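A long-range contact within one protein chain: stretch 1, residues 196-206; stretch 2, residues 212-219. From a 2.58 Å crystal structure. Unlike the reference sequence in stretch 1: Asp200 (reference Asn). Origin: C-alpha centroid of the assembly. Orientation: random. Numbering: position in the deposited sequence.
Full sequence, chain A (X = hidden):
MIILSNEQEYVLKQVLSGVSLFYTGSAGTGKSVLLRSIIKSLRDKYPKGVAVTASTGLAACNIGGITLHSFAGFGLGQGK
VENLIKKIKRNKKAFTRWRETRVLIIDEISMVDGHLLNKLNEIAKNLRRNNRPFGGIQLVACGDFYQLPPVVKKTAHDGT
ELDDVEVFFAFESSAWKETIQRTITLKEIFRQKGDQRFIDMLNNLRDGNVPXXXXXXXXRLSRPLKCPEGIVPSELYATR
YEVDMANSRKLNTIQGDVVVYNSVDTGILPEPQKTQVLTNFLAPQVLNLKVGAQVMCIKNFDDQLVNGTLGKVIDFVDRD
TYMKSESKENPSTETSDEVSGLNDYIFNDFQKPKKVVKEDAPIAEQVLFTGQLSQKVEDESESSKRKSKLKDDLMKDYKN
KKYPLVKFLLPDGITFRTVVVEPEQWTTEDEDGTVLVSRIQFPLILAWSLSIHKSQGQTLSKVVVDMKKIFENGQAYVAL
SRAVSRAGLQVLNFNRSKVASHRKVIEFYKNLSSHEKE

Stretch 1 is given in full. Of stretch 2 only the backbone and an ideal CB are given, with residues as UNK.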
# COMPACT_ATOMS: atom_id res chain seq x y z
N GLN A 196 9.29 -21.92 13.78
CA GLN A 196 10.67 -21.49 13.59
C GLN A 196 11.22 -21.95 12.25
O GLN A 196 11.95 -21.20 11.59
CB GLN A 196 11.55 -22.00 14.73
CG GLN A 196 13.01 -21.59 14.59
CD GLN A 196 13.21 -20.08 14.49
OE1 GLN A 196 12.55 -19.31 15.20
NE2 GLN A 196 14.11 -19.65 13.62
N ARG A 197 10.84 -23.15 11.81
CA ARG A 197 11.26 -23.64 10.50
C ARG A 197 10.76 -22.72 9.39
O ARG A 197 11.51 -22.40 8.46
CB ARG A 197 10.75 -25.07 10.29
CG ARG A 197 10.96 -25.61 8.88
CD ARG A 197 12.44 -25.70 8.56
NE ARG A 197 12.69 -26.07 7.17
CZ ARG A 197 13.87 -25.91 6.57
NH1 ARG A 197 14.89 -25.35 7.19
NH2 ARG A 197 14.01 -26.33 5.32
N PHE A 198 9.50 -22.29 9.48
CA PHE A 198 8.97 -21.34 8.52
C PHE A 198 9.81 -20.07 8.48
O PHE A 198 10.12 -19.56 7.40
CB PHE A 198 7.51 -21.02 8.85
CG PHE A 198 6.77 -20.31 7.76
CD1 PHE A 198 7.22 -20.36 6.45
CD2 PHE A 198 5.62 -19.59 8.04
CE1 PHE A 198 6.53 -19.70 5.44
CE2 PHE A 198 4.93 -18.93 7.03
CZ PHE A 198 5.39 -18.98 5.73
N ILE A 199 10.21 -19.57 9.65
CA ILE A 199 11.05 -18.37 9.71
C ILE A 199 12.39 -18.63 9.05
O ILE A 199 12.90 -17.78 8.30
CB ILE A 199 11.20 -17.91 11.18
CG1 ILE A 199 9.84 -17.48 11.74
CG2 ILE A 199 12.19 -16.75 11.29
CD1 ILE A 199 9.90 -17.09 13.20
N ASP A 200 12.99 -19.79 9.30
CA ASP A 200 14.26 -20.12 8.64
C ASP A 200 14.10 -20.15 7.12
O ASP A 200 14.96 -19.64 6.39
CB ASP A 200 14.78 -21.48 9.12
CG ASP A 200 15.05 -21.51 10.62
OD1 ASP A 200 15.31 -20.44 11.22
OD2 ASP A 200 15.01 -22.62 11.20
N MET A 201 12.99 -20.72 6.63
CA MET A 201 12.76 -20.81 5.20
C MET A 201 12.61 -19.43 4.57
O MET A 201 13.20 -19.14 3.52
CB MET A 201 11.51 -21.66 4.92
CG MET A 201 11.65 -23.14 5.24
SD MET A 201 10.03 -23.92 5.45
CE MET A 201 9.24 -23.52 3.90
N LEU A 202 11.79 -18.59 5.19
CA LEU A 202 11.62 -17.22 4.72
C LEU A 202 12.94 -16.45 4.74
O LEU A 202 13.22 -15.68 3.81
CB LEU A 202 10.58 -16.51 5.57
CG LEU A 202 9.15 -16.96 5.32
CD1 LEU A 202 8.20 -16.33 6.31
CD2 LEU A 202 8.77 -16.62 3.89
N ASN A 203 13.72 -16.57 5.81
CA ASN A 203 14.99 -15.83 5.86
C ASN A 203 15.93 -16.26 4.74
O ASN A 203 16.69 -15.43 4.22
CB ASN A 203 15.65 -15.99 7.22
CG ASN A 203 15.03 -15.10 8.26
OD1 ASN A 203 14.33 -14.14 7.94
ND2 ASN A 203 15.28 -15.42 9.53
N ASN A 204 15.91 -17.54 4.37
CA ASN A 204 16.79 -18.04 3.32
C ASN A 204 16.50 -17.38 1.98
O ASN A 204 17.39 -17.30 1.13
CB ASN A 204 16.66 -19.56 3.20
CG ASN A 204 17.31 -20.32 4.35
OD1 ASN A 204 18.25 -19.84 4.97
ND2 ASN A 204 16.81 -21.53 4.61
N LEU A 205 15.27 -16.93 1.77
CA LEU A 205 14.91 -16.31 0.50
C LEU A 205 15.53 -14.93 0.31
O LEU A 205 15.61 -14.45 -0.83
CB LEU A 205 13.38 -16.21 0.38
CG LEU A 205 12.60 -17.51 0.56
CD1 LEU A 205 11.11 -17.22 0.48
CD2 LEU A 205 13.00 -18.59 -0.46
N ARG A 206 16.00 -14.30 1.39
CA ARG A 206 16.37 -12.89 1.35
C ARG A 206 17.52 -12.62 0.39
O ARG A 206 17.43 -11.74 -0.47
CB ARG A 206 16.71 -12.41 2.77
CG ARG A 206 15.51 -12.44 3.70
CD ARG A 206 15.88 -12.12 5.14
NE ARG A 206 16.35 -10.75 5.32
CZ ARG A 206 15.57 -9.68 5.34
NH1 ARG A 206 14.27 -9.76 5.09
NH2 ARG A 206 16.10 -8.50 5.63
N UNK A 212 18.15 -26.66 -0.88
CA UNK A 212 17.23 -27.68 -1.36
C UNK A 212 16.08 -27.90 -0.38
O UNK A 212 14.91 -27.96 -0.78
CB UNK A 212 17.98 -28.99 -1.60
N UNK A 213 16.40 -28.03 0.91
CA UNK A 213 15.37 -28.34 1.90
C UNK A 213 14.34 -27.22 1.98
O UNK A 213 13.13 -27.49 2.10
CB UNK A 213 16.00 -28.57 3.27
N UNK A 214 14.78 -25.96 1.93
CA UNK A 214 13.83 -24.85 1.91
C UNK A 214 12.97 -24.91 0.65
O UNK A 214 11.74 -24.79 0.73
CB UNK A 214 14.57 -23.51 1.99
N UNK A 215 13.59 -25.13 -0.51
CA UNK A 215 12.84 -25.22 -1.75
C UNK A 215 11.85 -26.38 -1.71
O UNK A 215 10.69 -26.23 -2.13
CB UNK A 215 13.79 -25.38 -2.94
N UNK A 216 12.29 -27.54 -1.23
CA UNK A 216 11.37 -28.67 -1.11
C UNK A 216 10.24 -28.37 -0.13
O UNK A 216 9.07 -28.66 -0.40
CB UNK A 216 12.13 -29.92 -0.67
N UNK A 217 10.56 -27.73 1.01
CA UNK A 217 9.55 -27.44 2.02
C UNK A 217 8.48 -26.50 1.49
O UNK A 217 7.33 -26.53 1.95
CB UNK A 217 10.20 -26.84 3.26
N UNK A 218 8.82 -25.64 0.53
CA UNK A 218 7.80 -24.78 -0.06
C UNK A 218 6.96 -25.54 -1.08
O UNK A 218 5.75 -25.32 -1.16
CB UNK A 218 8.45 -23.56 -0.72
N UNK A 219 7.58 -26.44 -1.85
CA UNK A 219 6.80 -27.22 -2.81
C UNK A 219 5.79 -28.10 -2.10
O UNK A 219 4.69 -28.34 -2.63
CB UNK A 219 7.72 -28.08 -3.68

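Position 212 opens the second helix, and its ideal CB has nothing of stretch 1 within 5.5 Å. A polar residue of almost any size would do near the start of a helix; the residue is Asp212.

At position 213 CA-to-CB points sideways, and the CB lies 3.6 Å from Arg197 NH2. A small polar or acidic side chain would suit this positively charged neighbour. It is Asp213, but its carboxylate turns from the arginine, toward position 216, one helical turn on.

Position 214 is where the backbones come nearest, its CA 5.3 Å from the CA of Met201. The CB is 4.0 Å from Asn204 ND2, a donor, and 4.4 Å from Met201 CG, so a short side chain is favoured, ideally one with both an acceptor and an apolar part: threonine best, with serine giving the acceptor alone and alanine or valine the apolar part alone. Thr214 meets both needs. Its OG1 accepts a hydrogen bond from Asn204 ND2 at 2.8 Å, while CG2 packs 3.9 Å from Met201 CB. A water 2.8 Å from Thr214 OG1 and 3.1 Å from Arg197 NH2 links the two residues.

At 215 CA-to-CB points away, and stretch 1 imposes no choice; the residue is Ala215, well suited to a helix. At 216 CA-to-CB points sideways, with no atom of stretch 1 within 5.5 Å of the CB, leaving room for a long polar chain. Arg216 uses that length within its own helix: its NH2 forms a salt bridge with Asp213 OD1, 3.0 Å away, and it also reaches the next residue.

At 217 CA-to-CB points toward stretch 1. The CB is 3.5 Å from Met201 CE and 4.4 Å from Arg197 NH2, so a compact acid or amide would suit, the acid also answering the charge. Asp217 does so: OD2 accepts from Arg197 NE at 2.8 Å and from Arg197 NH2 at 3.0 Å, in a salt bridge lying near the guanidinium plane. OD1 takes a weak hydrogen bond, also part of a salt bridge, from Arg216 NH1 at 2.7 Å.

At 218 CA-to-CB is sideways, with Met201 CE 4.7 Å from the CB and the apolar side chains of Phe198, Leu202 and Leu205 farther on. A long or aromatic apolar residue could reach them. Phe218 does: Met201 CE sits over its ring face, 3.5 Å from the centroid, in a CH-pi contact, while Leu202 CD2 approaches the edge, 4.2 Å from Phe218 CZ.

Position 219 is out of reach, so many residues would serve; it is Cys219.

Stretch 2 212-219: DDTARDFC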
# COMPACT_ATOMS: atom_id res chain seq x y z
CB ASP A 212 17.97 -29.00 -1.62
CG ASP A 212 19.06 -28.86 -2.67
OD1 ASP A 212 19.19 -27.75 -3.24
OD2 ASP A 212 19.79 -29.84 -2.92
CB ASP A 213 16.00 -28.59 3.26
CG ASP A 213 16.47 -30.02 3.43
OD1 ASP A 213 16.40 -30.79 2.46
OD2 ASP A 213 16.90 -30.36 4.55
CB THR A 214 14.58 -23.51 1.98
OG1 THR A 214 15.17 -23.35 3.28
CG2 THR A 214 13.64 -22.33 1.73
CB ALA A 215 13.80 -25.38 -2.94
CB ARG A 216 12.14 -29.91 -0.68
CG ARG A 216 11.31 -31.17 -0.71
CD ARG A 216 11.10 -31.70 0.69
NE ARG A 216 12.27 -32.42 1.19
CZ ARG A 216 13.09 -31.96 2.12
NH1 ARG A 216 12.91 -30.76 2.67
NH2 ARG A 216 14.10 -32.71 2.52
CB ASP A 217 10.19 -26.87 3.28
CG ASP A 217 10.86 -27.95 4.14
OD1 ASP A 217 10.96 -29.11 3.68
OD2 ASP A 217 11.29 -27.63 5.27
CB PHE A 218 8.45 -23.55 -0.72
CG PHE A 218 8.74 -22.44 0.24
CD1 PHE A 218 7.72 -21.78 0.89
CD2 PHE A 218 10.05 -22.03 0.48
CE1 PHE A 218 7.98 -20.74 1.77
CE2 PHE A 218 10.32 -21.00 1.35
CZ PHE A 218 9.29 -20.35 2.00
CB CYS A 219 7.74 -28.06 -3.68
SG CYS A 219 8.69 -27.08 -4.87
O HOH W 1 16.78 -25.49 4.16
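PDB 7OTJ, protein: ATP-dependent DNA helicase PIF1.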